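Local coordinates for protein putative dienelactone hydrolase (PDB 3F67) that probably acts as an ester-cleaving hydrolase of the dienelactone hydrolase family, though its natural substrate is not established, at residues A[63-75]-A[87-100]. Sequence-based numbering, arbitrary orientation. Where two conformers were deposited one is given.
Sequences IAPELYFRQGDPN and LVSKVPDAQVLADL
Arg70 meets Asp99 end-on where the loop leaving strand 61-65 of this alpha/beta-hydrolase fold packs on the end of helix 80-88, the turn after it and the start of helix 93-108. Arg70 NH1 reaches Asp99 OD2 and Arg70 NH2 reaches Asp99 OD1, both at 2.8 Å; each oxygen uses its syn lone pair and lies close to the guanidinium plane, a fork that fixes the rotation of both groups. Phe69 CZ sits over the centre of one guanidinium face, while Glu16 takes Arg70 NE and Ser13 OG bonds to Asp99 OD1, tying in the N-terminal strands.

Two glutamines, each both donor and acceptor, form a reciprocal amide pair: Gln95 NE2 to Gln71 OE1, tilted 29° from the carbonyl plane, and Gln71 NE2 to Gln95 OE1, in plane on a lone pair, both 3.0 Å. Gln71 is bent at chi2 (74°), which turns its amide to meet the extended Gln95.

Leu67 sends CD1 to Val96 CG1 (4.1 Å) and CD2 against Asp99 CB and Leu100. The branched Val91 sets CG2 3.6 Å from Tyr68 CD1. Leu87 CD1 lies against Gln71 CB and Gly72 N, where backbone angles of 163°/-176° suit glycine; CD2 meets Pro74 and the Tyr68 ring. Tyr68 OH, beside Val88, is buried without a polar partner.

One water joins the polar groups, donating to Leu67 O and Asp99 OD2 and accepting from Gln95 NE2 at 2.9 Å.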
loop_
_atom_site.group_PDB
_atom_site.type_symbol
_atom_site.label_atom_id
_atom_site.label_comp_id
_atom_site.label_asym_id
_atom_site.label_seq_id
_atom_site.Cartn_x
_atom_site.Cartn_y
_atom_site.Cartn_z
ATOM N N ILE A 63 2.930 9.322 3.397
ATOM C CA ILE A 63 1.827 9.473 4.416
ATOM C C ILE A 63 1.213 8.113 4.681
ATOM O O ILE A 63 0.792 7.450 3.733
ATOM C CB ILE A 63 0.704 10.432 3.907
ATOM C CG1 ILE A 63 1.295 11.815 3.592
ATOM C CG2 ILE A 63 -0.396 10.579 4.996
ATOM C CD1 ILE A 63 0.396 12.620 2.598
ATOM N N ALA A 64 1.190 7.676 5.956
ATOM C CA ALA A 64 0.585 6.383 6.303
ATOM C C ALA A 64 -0.635 6.656 7.209
ATOM O O ALA A 64 -0.462 6.977 8.393
ATOM C CB ALA A 64 1.579 5.526 7.086
ATOM N N PRO A 65 -1.846 6.461 6.677
ATOM C CA PRO A 65 -3.072 6.631 7.496
ATOM C C PRO A 65 -3.399 5.391 8.355
ATOM O O PRO A 65 -3.157 4.247 7.939
ATOM C CB PRO A 65 -4.165 6.836 6.430
ATOM C CG PRO A 65 -3.686 6.009 5.242
ATOM C CD PRO A 65 -2.155 6.230 5.242
ATOM N N GLU A 66 -3.980 5.662 9.514
ATOM C CA GLU A 66 -4.467 4.657 10.430
ATOM C C GLU A 66 -5.841 4.208 9.923
ATOM O O GLU A 66 -6.886 4.646 10.444
ATOM C CB GLU A 66 -4.599 5.297 11.812
ATOM C CG GLU A 66 -4.556 4.284 12.956
ATOM C CD GLU A 66 -3.233 3.549 13.017
ATOM O OE1 GLU A 66 -3.078 2.559 12.267
ATOM O OE2 GLU A 66 -2.356 3.953 13.825
ATOM N N LEU A 67 -5.851 3.324 8.920
ATOM C CA LEU A 67 -7.126 3.015 8.212
ATOM C C LEU A 67 -8.179 2.301 9.065
ATOM O O LEU A 67 -9.379 2.365 8.748
ATOM C CB LEU A 67 -6.839 2.217 6.927
ATOM C CG LEU A 67 -6.068 3.086 5.920
ATOM C CD1 LEU A 67 -5.375 2.248 4.846
ATOM C CD2 LEU A 67 -7.057 4.011 5.226
ATOM N N TYR A 68 -7.753 1.633 10.143
ATOM C CA TYR A 68 -8.720 0.846 10.938
ATOM C C TYR A 68 -9.385 1.676 12.043
ATOM O O TYR A 68 -10.172 1.124 12.810
ATOM C CB TYR A 68 -8.038 -0.380 11.592
ATOM C CG TYR A 68 -7.460 -1.429 10.622
ATOM C CD1 TYR A 68 -7.728 -1.374 9.239
ATOM C CD2 TYR A 68 -6.681 -2.479 11.120
ATOM C CE1 TYR A 68 -7.203 -2.372 8.355
ATOM C CE2 TYR A 68 -6.145 -3.473 10.271
ATOM C CZ TYR A 68 -6.416 -3.412 8.905
ATOM O OH TYR A 68 -5.874 -4.369 8.083
ATOM N N PHE A 69 -9.096 2.987 12.122
ATOM C CA PHE A 69 -9.397 3.767 13.365
ATOM C C PHE A 69 -10.853 3.718 13.853
ATOM O O PHE A 69 -11.111 3.770 15.062
ATOM C CB PHE A 69 -8.875 5.234 13.276
ATOM C CG PHE A 69 -9.744 6.148 12.440
ATOM C CD1 PHE A 69 -10.544 7.115 13.051
ATOM C CD2 PHE A 69 -9.789 6.025 11.048
ATOM C CE1 PHE A 69 -11.375 7.970 12.257
ATOM C CE2 PHE A 69 -10.585 6.848 10.264
ATOM C CZ PHE A 69 -11.388 7.827 10.865
ATOM N N ARG A 70 -11.799 3.594 12.929
ATOM C CA ARG A 70 -13.224 3.599 13.297
ATOM C C ARG A 70 -13.645 2.262 13.876
ATOM O O ARG A 70 -14.593 2.203 14.661
ATOM C CB ARG A 70 -14.104 3.834 12.075
ATOM C CG ARG A 70 -13.891 5.208 11.407
ATOM C CD ARG A 70 -14.868 5.356 10.243
ATOM N NE ARG A 70 -14.557 6.541 9.416
ATOM C CZ ARG A 70 -13.631 6.506 8.446
ATOM N NH1 ARG A 70 -12.928 5.402 8.259
ATOM N NH2 ARG A 70 -13.386 7.555 7.690
ATOM N N GLN A 71 -12.994 1.191 13.428
ATOM C CA GLN A 71 -13.379 -0.182 13.787
ATOM C C GLN A 71 -12.625 -0.668 15.026
ATOM O O GLN A 71 -13.174 -1.406 15.808
ATOM C CB GLN A 71 -13.142 -1.149 12.602
ATOM C CG GLN A 71 -14.221 -1.104 11.462
ATOM C CD GLN A 71 -14.123 0.137 10.559
ATOM O OE1 GLN A 71 -13.031 0.595 10.235
ATOM N NE2 GLN A 71 -15.288 0.707 10.190
ATOM N N GLY A 72 -11.367 -0.276 15.199
ATOM C CA GLY A 72 -10.625 -0.726 16.387
ATOM C C GLY A 72 -9.134 -0.550 16.267
ATOM O O GLY A 72 -8.639 0.012 15.295
ATOM N N ASP A 73 -8.424 -1.033 17.287
ATOM C CA ASP A 73 -6.991 -0.830 17.395
ATOM C C ASP A 73 -6.293 -2.189 17.286
ATOM O O ASP A 73 -6.488 -3.052 18.158
ATOM C CB ASP A 73 -6.723 -0.231 18.779
ATOM C CG ASP A 73 -5.237 -0.048 19.068
ATOM O OD1 ASP A 73 -4.395 -0.324 18.181
ATOM O OD2 ASP A 73 -4.928 0.342 20.229
ATOM N N PRO A 74 -5.463 -2.388 16.258
ATOM C CA PRO A 74 -4.792 -3.686 16.067
ATOM C C PRO A 74 -3.915 -4.078 17.256
ATOM O O PRO A 74 -3.707 -5.275 17.522
ATOM C CB PRO A 74 -3.948 -3.474 14.784
ATOM C CG PRO A 74 -4.021 -2.025 14.509
ATOM C CD PRO A 74 -5.210 -1.474 15.143
ATOM N N ASN A 75 -3.433 -3.087 18.003
ATOM C CA ASN A 75 -2.694 -3.360 19.245
ATOM C C ASN A 75 -3.475 -4.028 20.365
ATOM O O ASN A 75 -2.881 -4.570 21.314
ATOM C CB ASN A 75 -2.011 -2.088 19.740
ATOM C CG ASN A 75 -0.962 -1.594 18.760
ATOM O OD1 ASN A 75 -0.188 -2.383 18.198
ATOM N ND2 ASN A 75 -0.942 -0.287 18.533
ATOM N N LEU A 87 -11.432 -7.593 13.679
ATOM C CA LEU A 87 -11.125 -6.237 13.211
ATOM C C LEU A 87 -10.963 -6.151 11.690
ATOM O O LEU A 87 -11.750 -5.479 11.031
ATOM C CB LEU A 87 -9.873 -5.691 13.920
ATOM C CG LEU A 87 -9.421 -4.285 13.498
ATOM C CD1 LEU A 87 -10.598 -3.276 13.645
ATOM C CD2 LEU A 87 -8.248 -3.859 14.389
ATOM N N VAL A 88 -9.962 -6.818 11.122
ATOM C CA VAL A 88 -9.663 -6.623 9.692
ATOM C C VAL A 88 -10.894 -6.877 8.808
ATOM O O VAL A 88 -11.183 -6.098 7.877
ATOM C CB VAL A 88 -8.485 -7.509 9.200
ATOM C CG1 VAL A 88 -8.219 -7.262 7.695
ATOM C CG2 VAL A 88 -7.189 -7.199 10.019
ATOM N N SER A 89 -11.626 -7.935 9.139
ATOM C CA SER A 89 -12.750 -8.414 8.331
ATOM C C SER A 89 -13.992 -7.535 8.522
ATOM O O SER A 89 -15.046 -7.775 7.923
ATOM C CB SER A 89 -13.022 -9.881 8.672
ATOM O OG SER A 89 -11.956 -10.691 8.197
ATOM N N LYS A 90 -13.852 -6.515 9.363
ATOM C CA LYS A 90 -14.925 -5.569 9.591
ATOM C C LYS A 90 -14.661 -4.194 8.981
ATOM O O LYS A 90 -15.496 -3.285 9.107
ATOM C CB LYS A 90 -15.231 -5.479 11.116
ATOM C CG LYS A 90 -15.623 -6.848 11.698
ATOM C CD LYS A 90 -16.398 -6.725 12.981
ATOM C CE LYS A 90 -16.693 -8.098 13.593
ATOM N NZ LYS A 90 -17.511 -8.976 12.685
ATOM N N VAL A 91 -13.532 -4.047 8.288
ATOM C CA VAL A 91 -13.138 -2.781 7.677
ATOM C C VAL A 91 -13.523 -2.884 6.174
ATOM O O VAL A 91 -12.939 -3.717 5.460
ATOM C CB VAL A 91 -11.606 -2.569 7.788
ATOM C CG1 VAL A 91 -11.176 -1.285 7.067
ATOM C CG2 VAL A 91 -11.180 -2.498 9.280
ATOM N N PRO A 92 -14.541 -2.127 5.724
ATOM C CA PRO A 92 -15.020 -2.343 4.346
ATOM C C PRO A 92 -14.041 -1.752 3.329
ATOM O O PRO A 92 -13.534 -0.634 3.546
ATOM C CB PRO A 92 -16.351 -1.567 4.276
ATOM C CG PRO A 92 -16.749 -1.353 5.727
ATOM C CD PRO A 92 -15.408 -1.192 6.459
ATOM N N ASP A 93 -13.824 -2.468 2.215
ATOM C CA ASP A 93 -12.940 -1.921 1.169
ATOM C C ASP A 93 -13.374 -0.511 0.717
ATOM O O ASP A 93 -12.524 0.382 0.497
ATOM C CB ASP A 93 -12.982 -2.810 -0.085
ATOM C CG ASP A 93 -12.358 -4.192 0.120
ATOM O OD1 ASP A 93 -11.566 -4.453 1.085
ATOM O OD2 ASP A 93 -12.634 -5.009 -0.775
ATOM N N ALA A 94 -14.694 -0.312 0.562
ATOM C CA ALA A 94 -15.216 0.984 0.043
ATOM C C ALA A 94 -14.788 2.143 0.951
ATOM O O ALA A 94 -14.422 3.222 0.466
ATOM C CB ALA A 94 -16.713 0.955 -0.078
ATOM N N GLN A 95 -14.847 1.898 2.258
ATOM C CA GLN A 95 -14.405 2.854 3.259
ATOM C C GLN A 95 -12.929 3.166 3.102
ATOM O O GLN A 95 -12.519 4.345 3.186
ATOM C CB GLN A 95 -14.683 2.296 4.677
ATOM C CG GLN A 95 -14.238 3.219 5.794
ATOM C CD GLN A 95 -14.249 2.507 7.134
ATOM O OE1 GLN A 95 -15.261 2.497 7.817
ATOM N NE2 GLN A 95 -13.148 1.858 7.482
ATOM N N VAL A 96 -12.121 2.122 2.904
ATOM C CA VAL A 96 -10.665 2.260 2.797
ATOM C C VAL A 96 -10.346 3.131 1.577
ATOM O O VAL A 96 -9.558 4.079 1.664
ATOM C CB VAL A 96 -9.949 0.888 2.665
ATOM C CG1 VAL A 96 -8.436 1.106 2.368
ATOM C CG2 VAL A 96 -10.082 0.045 3.953
ATOM N N LEU A 97 -10.971 2.834 0.444
ATOM C CA LEU A 97 -10.616 3.573 -0.784
ATOM C C LEU A 97 -11.022 5.056 -0.634
ATOM O O LEU A 97 -10.288 5.955 -1.065
ATOM C CB LEU A 97 -11.290 2.935 -2.009
ATOM C CG LEU A 97 -10.881 1.433 -2.195
ATOM C CD1 LEU A 97 -11.584 0.923 -3.442
ATOM C CD2 LEU A 97 -9.372 1.232 -2.337
ATOM N N ALA A 98 -12.160 5.311 0.005
ATOM C CA ALA A 98 -12.597 6.686 0.229
ATOM C C ALA A 98 -11.639 7.406 1.205
ATOM O O ALA A 98 -11.323 8.596 1.030
ATOM C CB ALA A 98 -14.060 6.721 0.774
ATOM N N ASP A 99 -11.156 6.691 2.211
ATOM C CA ASP A 99 -10.176 7.289 3.131
ATOM C C ASP A 99 -8.873 7.613 2.383
ATOM O O ASP A 99 -8.226 8.623 2.696
ATOM C CB ASP A 99 -9.868 6.337 4.316
ATOM C CG ASP A 99 -10.994 6.318 5.349
ATOM O OD1 ASP A 99 -11.798 7.295 5.406
ATOM O OD2 ASP A 99 -11.091 5.326 6.094
ATOM N N LEU A 100 -8.431 6.735 1.477
ATOM C CA LEU A 100 -7.213 7.048 0.736
ATOM C C LEU A 100 -7.418 8.305 -0.118
ATOM O O LEU A 100 -6.475 9.125 -0.251
ATOM C CB LEU A 100 -6.776 5.894 -0.134
ATOM C CG LEU A 100 -6.425 4.645 0.676
ATOM C CD1 LEU A 100 -6.127 3.454 -0.244
ATOM C CD2 LEU A 100 -5.213 4.910 1.642
HETATM O O HOH W 1 -10.577 2.709 6.314
#